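PDB 5X2G: CRISPR-associated endonuclease Cas9 from Campylobacter jejuni subsp. jejuni serotype O:2, which is an RNA-guided endonuclease of CRISPR immunity that cleaves both strands of invading DNA, using an HNH and a RuvC-like nuclease domain. Local coordinates for a contact of chain A with DNA. Coordinates in Å, arbitrary orientation; residue numbers count along the deposited sequence, not the author numbering.

Both contacts hold chain B, the target DNA strand, but at different stretches and in different ways. The C-alpha centres of contact 1 and contact 2 lie about 51 Å apart, and they share no residue or secondary-structure element. Contact 1 reads guanine bases where chain B pairs with chain C, in the PAM duplex; contact 2 holds two successive phosphates farther along the strand, in what is presumably the guide-paired part. This suits contact 1 to sequence checking, and contact 2 to holding the strand whatever its sequence. Their centres are about 36 Å and 27 Å from Asp14 of the RuvC-like active site, so both lie away from that RuvC-like centre.

Contact 1: a contact of chain A with DNA. Residues 717, 767, 801-802. With nucleotides of chain B; nucleotides of chain C.
Arg717 comes end-on to the major-groove edge of DG2 while Ser802 reaches the same edge of DG3, the next base along the strand; this is base reading by the PAM-interacting region of a type II-C Cas9. NH2 of Arg717 donates to O6 of DG2 at 3.2 Å, nearly straight at 165°, with the acceptor in the guanidinium plane. Its NH1 is turned to N7 of the same base, although that pair is modelled too short and its geometry is doubtful. The chain runs straight as far as NE and then bends about CD-NE (chi4 -100°), which turns the NH1/NH2 end to the guanine. CA of Thr767 lies over one face of the guanidinium, nearer its margin than its middle.

Thr767 sends its branches to different tasks. Its methyl CG2 touches both purines, 3.4 Å from O6 of DG3 and 3.5 Å from N7 of DG2. At chi1 57° the hydroxyl is flanked by both backbone N and C, and OG1 meets water 2 at 2.7 Å. Water 2 in turn lies 2.8 Å from O6, the carbonyl oxygen of DG3.

On DG3 itself, OG of Ser802 donates to N7 at 2.8 Å, while CB packs against C8 of this base and C2' of the DG2 sugar. DG3 keeps its Watson-Crick edge for DC6 of chain C. The backbone O atoms of Ser802 and Lys801 reach the DG2 and DG3 phosphates through waters 1 and 3.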
ATOM      1  N   ARG A 717      -4.644  10.942 -38.282  1.00 44.49           N
ATOM      2  CA  ARG A 717      -6.038  10.521 -38.304  1.00 50.30           C
ATOM      3  C   ARG A 717      -6.262   9.470 -39.384  1.00 55.34           C
ATOM      4  O   ARG A 717      -5.668   9.529 -40.464  1.00 57.36           O
ATOM      5  CB  ARG A 717      -6.950  11.717 -38.562  1.00 48.88           C
ATOM      6  CG  ARG A 717      -7.721  12.208 -37.359  1.00 48.18           C
ATOM      7  CD  ARG A 717      -8.914  13.006 -37.835  1.00 48.31           C
ATOM      8  NE  ARG A 717      -9.513  13.820 -36.785  1.00 44.36           N
ATOM      9  CZ  ARG A 717     -10.601  13.478 -36.106  1.00 39.01           C
ATOM     10  NH1 ARG A 717     -11.078  14.292 -35.180  1.00 41.89           N
ATOM     11  NH2 ARG A 717     -11.215  12.330 -36.359  1.00 35.90           N
ATOM     12  N   THR A 767      -8.309  11.320 -32.383  1.00 33.90           N
ATOM     13  CA  THR A 767      -8.617  12.604 -32.993  1.00 31.51           C
ATOM     14  C   THR A 767      -7.443  13.572 -32.974  1.00 32.29           C
ATOM     15  O   THR A 767      -7.606  14.720 -33.406  1.00 31.39           O
ATOM     16  CB  THR A 767      -9.828  13.250 -32.304  1.00 27.59           C
ATOM     17  OG1 THR A 767      -9.570  13.379 -30.901  1.00 26.37           O
ATOM     18  CG2 THR A 767     -11.069  12.395 -32.502  1.00 26.14           C
ATOM     19  N   LYS A 801     -12.352  19.875 -24.393  1.00 34.94           N
ATOM     20  CA  LYS A 801     -11.953  18.612 -24.995  1.00 33.19           C
ATOM     21  C   LYS A 801     -11.861  18.744 -26.509  1.00 34.92           C
ATOM     22  O   LYS A 801     -12.427  19.661 -27.112  1.00 26.54           O
ATOM     23  CB  LYS A 801     -12.939  17.496 -24.631  1.00 33.81           C
ATOM     24  CG  LYS A 801     -13.170  17.354 -23.141  1.00 35.65           C
ATOM     25  CD  LYS A 801     -14.080  16.186 -22.825  1.00 40.95           C
ATOM     26  CE  LYS A 801     -14.042  15.862 -21.338  1.00 43.16           C
ATOM     27  NZ  LYS A 801     -14.950  14.739 -20.984  1.00 48.23           N
ATOM     28  N   SER A 802     -11.121  17.810 -27.111  1.00 33.60           N
ATOM     29  CA  SER A 802     -11.053  17.655 -28.566  1.00 33.48           C
ATOM     30  C   SER A 802     -10.496  18.902 -29.249  1.00 33.13           C
ATOM     31  O   SER A 802     -10.990  19.333 -30.294  1.00 27.43           O
ATOM     32  CB  SER A 802     -12.422  17.289 -29.140  1.00 36.59           C
ATOM     33  OG  SER A 802     -12.914  16.101 -28.545  1.00 41.93           O
TER
ATOM     34  P    DG B   2     -12.109  21.148 -35.286  1.00 43.14           P
ATOM     35  OP1  DG B   2     -12.497  22.552 -35.546  1.00 48.15           O
ATOM     36  OP2  DG B   2     -10.763  20.850 -34.744  1.00 48.39           O
ATOM     37  O5'  DG B   2     -13.191  20.488 -34.309  1.00 42.35           O
ATOM     38  C5'  DG B   2     -14.579  20.628 -34.593  1.00 40.86           C
ATOM     39  C4'  DG B   2     -15.430  19.816 -33.627  1.00 42.54           C
ATOM     40  O4'  DG B   2     -15.461  18.420 -34.040  1.00 39.64           O
ATOM     41  C3'  DG B   2     -14.950  19.789 -32.171  1.00 46.67           C
ATOM     42  O3'  DG B   2     -16.076  19.651 -31.334  1.00 52.18           O
ATOM     43  C2'  DG B   2     -14.145  18.502 -32.146  1.00 42.26           C
ATOM     44  C1'  DG B   2     -15.099  17.628 -32.935  1.00 38.32           C
ATOM     45  N9   DG B   2     -14.533  16.374 -33.405  1.00 33.96           N
ATOM     46  C8   DG B   2     -13.211  16.094 -33.635  1.00 32.90           C
ATOM     47  N7   DG B   2     -13.006  14.875 -34.050  1.00 32.21           N
ATOM     48  C5   DG B   2     -14.275  14.312 -34.093  1.00 32.88           C
ATOM     49  C6   DG B   2     -14.682  13.009 -34.467  1.00 35.40           C
ATOM     50  O6   DG B   2     -13.976  12.062 -34.848  1.00 33.03           O
ATOM     51  N1   DG B   2     -16.066  12.853 -34.365  1.00 37.77           N
ATOM     52  C2   DG B   2     -16.939  13.834 -33.954  1.00 40.15           C
ATOM     53  N2   DG B   2     -18.239  13.502 -33.917  1.00 40.16           N
ATOM     54  N3   DG B   2     -16.566  15.058 -33.602  1.00 40.26           N
ATOM     55  C4   DG B   2     -15.224  15.223 -33.695  1.00 35.01           C
ATOM     56  P    DG B   3     -16.401  20.711 -30.176  1.00 51.58           P
ATOM     57  OP1  DG B   3     -16.711  21.997 -30.835  1.00 50.57           O
ATOM     58  OP2  DG B   3     -15.325  20.638 -29.162  1.00 55.25           O
ATOM     59  O5'  DG B   3     -17.731  20.114 -29.520  1.00 50.98           O
ATOM     60  C5'  DG B   3     -18.825  19.744 -30.360  1.00 49.14           C
ATOM     61  C4'  DG B   3     -19.360  18.367 -29.996  1.00 47.66           C
ATOM     62  O4'  DG B   3     -18.504  17.336 -30.550  1.00 45.63           O
ATOM     63  C3'  DG B   3     -19.460  18.079 -28.494  1.00 50.44           C
ATOM     64  O3'  DG B   3     -20.792  17.691 -28.171  1.00 57.08           O
ATOM     65  C2'  DG B   3     -18.459  16.939 -28.263  1.00 43.93           C
ATOM     66  C1'  DG B   3     -18.413  16.278 -29.629  1.00 42.05           C
ATOM     67  N9   DG B   3     -17.176  15.541 -29.882  1.00 38.12           N
ATOM     68  C8   DG B   3     -15.895  16.031 -29.822  1.00 37.36           C
ATOM     69  N7   DG B   3     -14.984  15.144 -30.106  1.00 36.78           N
ATOM     70  C5   DG B   3     -15.707  13.988 -30.373  1.00 35.77           C
ATOM     71  C6   DG B   3     -15.258  12.692 -30.738  1.00 31.84           C
ATOM     72  O6   DG B   3     -14.092  12.297 -30.901  1.00 29.30           O
ATOM     73  N1   DG B   3     -16.320  11.812 -30.916  1.00 30.15           N
ATOM     74  C2   DG B   3     -17.647  12.140 -30.761  1.00 36.07           C
ATOM     75  N2   DG B   3     -18.531  11.154 -30.973  1.00 36.96           N
ATOM     76  N3   DG B   3     -18.079  13.347 -30.418  1.00 39.54           N
ATOM     77  C4   DG B   3     -17.058  14.216 -30.241  1.00 37.33           C
ATOM     78  P    DT B   4     -21.160  17.150 -26.702  1.00 61.64           P
ATOM     79  OP1  DT B   4     -22.583  17.482 -26.467  1.00 65.10           O
ATOM     80  OP2  DT B   4     -20.127  17.610 -25.743  1.00 62.10           O
ATOM     81  O5'  DT B   4     -21.038  15.565 -26.848  1.00 56.30           O
ATOM     82  C5'  DT B   4     -21.731  14.905 -27.896  1.00 52.79           C
ATOM     83  C4'  DT B   4     -21.680  13.403 -27.712  1.00 51.71           C
ATOM     84  O4'  DT B   4     -20.382  12.905 -28.119  1.00 48.03           O
ATOM     85  C3'  DT B   4     -21.901  12.919 -26.278  1.00 52.31           C
ATOM     86  O3'  DT B   4     -22.896  11.902 -26.273  1.00 56.64           O
ATOM     87  C2'  DT B   4     -20.528  12.390 -25.854  1.00 48.54           C
ATOM     88  C1'  DT B   4     -19.920  11.972 -27.179  1.00 44.38           C
ATOM     89  N1   DT B   4     -18.431  12.004 -27.188  1.00 40.87           N
ATOM     90  C2   DT B   4     -17.735  10.875 -27.553  1.00 37.78           C
ATOM     91  O2   DT B   4     -18.278   9.830 -27.869  1.00 35.48           O
ATOM     92  N3   DT B   4     -16.371  11.012 -27.534  1.00 38.11           N
ATOM     93  C4   DT B   4     -15.649  12.140 -27.193  1.00 38.00           C
ATOM     94  O4   DT B   4     -14.421  12.162 -27.207  1.00 36.38           O
ATOM     95  C5   DT B   4     -16.439  13.292 -26.823  1.00 38.82           C
ATOM     96  C7   DT B   4     -15.766  14.576 -26.434  1.00 37.01           C
ATOM     97  C6   DT B   4     -17.776  13.170 -26.839  1.00 39.68           C
TER
ATOM     98  P    DC C   6     -15.022   1.375 -33.157  1.00 45.70           P
ATOM     99  OP1  DC C   6     -15.571   0.001 -33.144  1.00 54.70           O
ATOM    100  OP2  DC C   6     -14.265   1.865 -34.332  1.00 42.15           O
ATOM    101  O5'  DC C   6     -16.212   2.395 -32.873  1.00 45.19           O
ATOM    102  C5'  DC C   6     -16.819   2.414 -31.589  1.00 42.96           C
ATOM    103  C4'  DC C   6     -17.769   3.587 -31.459  1.00 41.97           C
ATOM    104  O4'  DC C   6     -17.024   4.796 -31.173  1.00 40.45           O
ATOM    105  C3'  DC C   6     -18.609   3.881 -32.705  1.00 39.97           C
ATOM    106  O3'  DC C   6     -19.969   3.960 -32.343  1.00 44.65           O
ATOM    107  C2'  DC C   6     -18.075   5.231 -33.201  1.00 37.25           C
ATOM    108  C1'  DC C   6     -17.579   5.859 -31.911  1.00 37.18           C
ATOM    109  N1   DC C   6     -16.520   6.895 -32.100  1.00 32.57           N
ATOM    110  C2   DC C   6     -16.721   8.185 -31.603  1.00 33.82           C
ATOM    111  O2   DC C   6     -17.787   8.455 -31.033  1.00 35.61           O
ATOM    112  N3   DC C   6     -15.741   9.110 -31.763  1.00 30.38           N
ATOM    113  C4   DC C   6     -14.609   8.782 -32.386  1.00 32.15           C
ATOM    114  N4   DC C   6     -13.674   9.726 -32.526  1.00 32.32           N
ATOM    115  C5   DC C   6     -14.386   7.468 -32.896  1.00 30.63           C
ATOM    116  C6   DC C   6     -15.356   6.565 -32.728  1.00 31.36           C
TER
HETATM  117  O   HOH W   1     -10.708  18.483 -33.124  1.00 32.07           O
HETATM  118  O   HOH W   2     -11.799  13.033 -29.398  1.00 35.01           O
HETATM  119  O   HOH W   3     -13.723  22.247 -27.198  1.00 40.17           O

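Contact 2: a contact of chain A with DNA. Residues 250, 260, 451-452. With nucleotides of chain B.
Arg260 grips the DC19 phosphate end-on with two nitrogens, one to each non-bridging oxygen. This is a backbone clamp on the target strand, in what is probably its guide-paired stretch. NH2 meets OP1 of DC19 at 2.6 Å in a salt bridge, and NH1 donates to OP2 of DC19 at 3.1 Å. Both acceptors lie close to the guanidinium plane, and the phosphorus faces the edge of the group, so the fork fixes its rotation. NH1 also turns to the preceding phosphate, forming a salt bridge with OP1 of DA18 at 2.9 Å. This bond is more bent, 133° at the hydrogen, and the oxygen is tilted from the plane. The same OP1 accepts from the backbone N of Gly250 at 2.8 Å, which gives it two donors.

Behind this grip, CA of Gly250 backs one face of the guanidinium, off its centre, 3.7 Å from the plane. The Arg260 chain is straight out to the guanidinium (chi2 166°, chi3 176°), bringing NH1 between OP1 of DA18 and OP2 of DC19. Glu452 flanks DC19 with its aliphatic part: CB is 3.6 Å from O5' of DC19, and the chain, extended beyond CG, takes the carboxylate away from the phosphate. Asp451 brings its backbone O beside the DA18 sugar. The contacts of this patch fall on the sugar-phosphate backbone, which suits a strand whose sequence is tested by pairing with the guide.

Gly250 and Arg260 belong to the loop between the 3-10 helix 246-248 and helix 266-287, whereas Asp451 and Glu452 form part of the 3-10 helix 450-452, just ahead of helix 456-476.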
ATOM      1  N   GLY A 250       9.471  -0.678  15.622  1.00 37.42           N
ATOM      2  CA  GLY A 250       9.862   0.673  15.963  1.00 43.74           C
ATOM      3  C   GLY A 250      10.997   0.716  16.971  1.00 43.40           C
ATOM      4  O   GLY A 250      11.445  -0.297  17.511  1.00 45.45           O
ATOM      5  N   ARG A 260      12.312  -1.503  20.133  1.00 45.17           N
ATOM      6  CA  ARG A 260      11.342  -1.662  21.206  1.00 44.72           C
ATOM      7  C   ARG A 260      11.398  -3.079  21.764  1.00 49.08           C
ATOM      8  O   ARG A 260      11.740  -4.035  21.065  1.00 50.62           O
ATOM      9  CB  ARG A 260       9.938  -1.340  20.698  1.00 41.76           C
ATOM     10  CG  ARG A 260       9.754   0.122  20.333  1.00 41.71           C
ATOM     11  CD  ARG A 260       8.494   0.353  19.518  1.00 43.36           C
ATOM     12  NE  ARG A 260       8.281   1.775  19.266  1.00 45.22           N
ATOM     13  CZ  ARG A 260       7.285   2.271  18.538  1.00 42.37           C
ATOM     14  NH1 ARG A 260       6.398   1.460  17.978  1.00 38.84           N
ATOM     15  NH2 ARG A 260       7.178   3.582  18.371  1.00 38.24           N
ATOM     16  N   ASP A 451       9.180   7.016  11.218  1.00 56.92           N
ATOM     17  CA  ASP A 451       8.772   5.628  11.414  1.00 53.70           C
ATOM     18  C   ASP A 451       7.306   5.495  11.806  1.00 50.09           C
ATOM     19  O   ASP A 451       6.750   4.397  11.705  1.00 49.29           O
ATOM     20  CB  ASP A 451       9.658   4.967  12.470  1.00 57.64           C
ATOM     21  CG  ASP A 451      11.093   4.796  12.004  1.00 61.27           C
ATOM     22  OD1 ASP A 451      11.305   4.627  10.784  1.00 61.06           O
ATOM     23  OD2 ASP A 451      12.006   4.831  12.855  1.00 62.75           O
ATOM     24  N   GLU A 452       6.667   6.581  12.240  1.00 49.43           N
ATOM     25  CA  GLU A 452       5.266   6.527  12.635  1.00 52.44           C
ATOM     26  C   GLU A 452       4.306   6.560  11.451  1.00 51.88           C
ATOM     27  O   GLU A 452       3.120   6.261  11.631  1.00 53.06           O
ATOM     28  CB  GLU A 452       4.938   7.690  13.574  1.00 57.95           C
ATOM     29  CG  GLU A 452       6.000   7.973  14.619  1.00 65.46           C
ATOM     30  CD  GLU A 452       5.692   9.215  15.433  1.00 70.50           C
ATOM     31  OE1 GLU A 452       4.588   9.779  15.262  1.00 71.24           O
ATOM     32  OE2 GLU A 452       6.550   9.628  16.240  1.00 71.54           O
TER
ATOM     33  P    DA B  18       5.779  -1.637  16.008  1.00 38.49           P
ATOM     34  OP1  DA B  18       6.956  -1.140  16.757  1.00 38.09           O
ATOM     35  OP2  DA B  18       4.621  -2.189  16.745  1.00 36.41           O
ATOM     36  O5'  DA B  18       5.260  -0.453  15.057  1.00 38.82           O
ATOM     37  C5'  DA B  18       6.174   0.210  14.185  1.00 36.88           C
ATOM     38  C4'  DA B  18       5.472   1.292  13.382  1.00 36.24           C
ATOM     39  O4'  DA B  18       4.640   0.690  12.358  1.00 38.82           O
ATOM     40  C3'  DA B  18       4.532   2.164  14.183  1.00 36.52           C
ATOM     41  O3'  DA B  18       5.256   3.222  14.788  1.00 37.21           O
ATOM     42  C2'  DA B  18       3.579   2.670  13.106  1.00 36.33           C
ATOM     43  C1'  DA B  18       3.447   1.444  12.205  1.00 37.05           C
ATOM     44  N9   DA B  18       2.316   0.587  12.545  1.00 43.16           N
ATOM     45  C8   DA B  18       2.328  -0.495  13.382  1.00 45.55           C
ATOM     46  N7   DA B  18       1.165  -1.086  13.500  1.00 46.60           N
ATOM     47  C5   DA B  18       0.328  -0.343  12.685  1.00 46.40           C
ATOM     48  C6   DA B  18      -1.042  -0.456  12.376  1.00 46.12           C
ATOM     49  N6   DA B  18      -1.833  -1.409  12.882  1.00 45.24           N
ATOM     50  N1   DA B  18      -1.570   0.450  11.524  1.00 46.66           N
ATOM     51  C2   DA B  18      -0.777   1.404  11.024  1.00 46.29           C
ATOM     52  N3   DA B  18       0.524   1.608  11.236  1.00 48.59           N
ATOM     53  C4   DA B  18       1.020   0.692  12.086  1.00 46.17           C
ATOM     54  P    DC B  19       4.632   4.002  16.042  1.00 39.79           P
ATOM     55  OP1  DC B  19       5.687   4.855  16.633  1.00 41.98           O
ATOM     56  OP2  DC B  19       3.911   3.007  16.867  1.00 40.06           O
ATOM     57  O5'  DC B  19       3.547   4.961  15.376  1.00 43.92           O
ATOM     58  C5'  DC B  19       2.251   5.040  15.918  1.00 41.48           C
ATOM     59  C4'  DC B  19       1.272   5.529  14.870  1.00 41.39           C
ATOM     60  O4'  DC B  19       1.002   4.459  13.927  1.00 40.61           O
ATOM     61  C3'  DC B  19      -0.080   5.944  15.418  1.00 42.86           C
ATOM     62  O3'  DC B  19      -0.054   7.331  15.727  1.00 41.59           O
ATOM     63  C2'  DC B  19      -1.014   5.641  14.253  1.00 37.79           C
ATOM     64  C1'  DC B  19      -0.386   4.380  13.665  1.00 41.69           C
ATOM     65  N1   DC B  19      -0.908   3.111  14.259  1.00 43.84           N
ATOM     66  C2   DC B  19      -2.201   2.678  13.944  1.00 46.26           C
ATOM     67  O2   DC B  19      -2.896   3.357  13.176  1.00 50.93           O
ATOM     68  N3   DC B  19      -2.659   1.523  14.492  1.00 43.74           N
ATOM     69  C4   DC B  19      -1.880   0.817  15.313  1.00 42.78           C
ATOM     70  N4   DC B  19      -2.376  -0.313  15.825  1.00 41.81           N
ATOM     71  C5   DC B  19      -0.559   1.240  15.646  1.00 39.49           C
ATOM     72  C6   DC B  19      -0.117   2.378  15.101  1.00 41.97           C
TER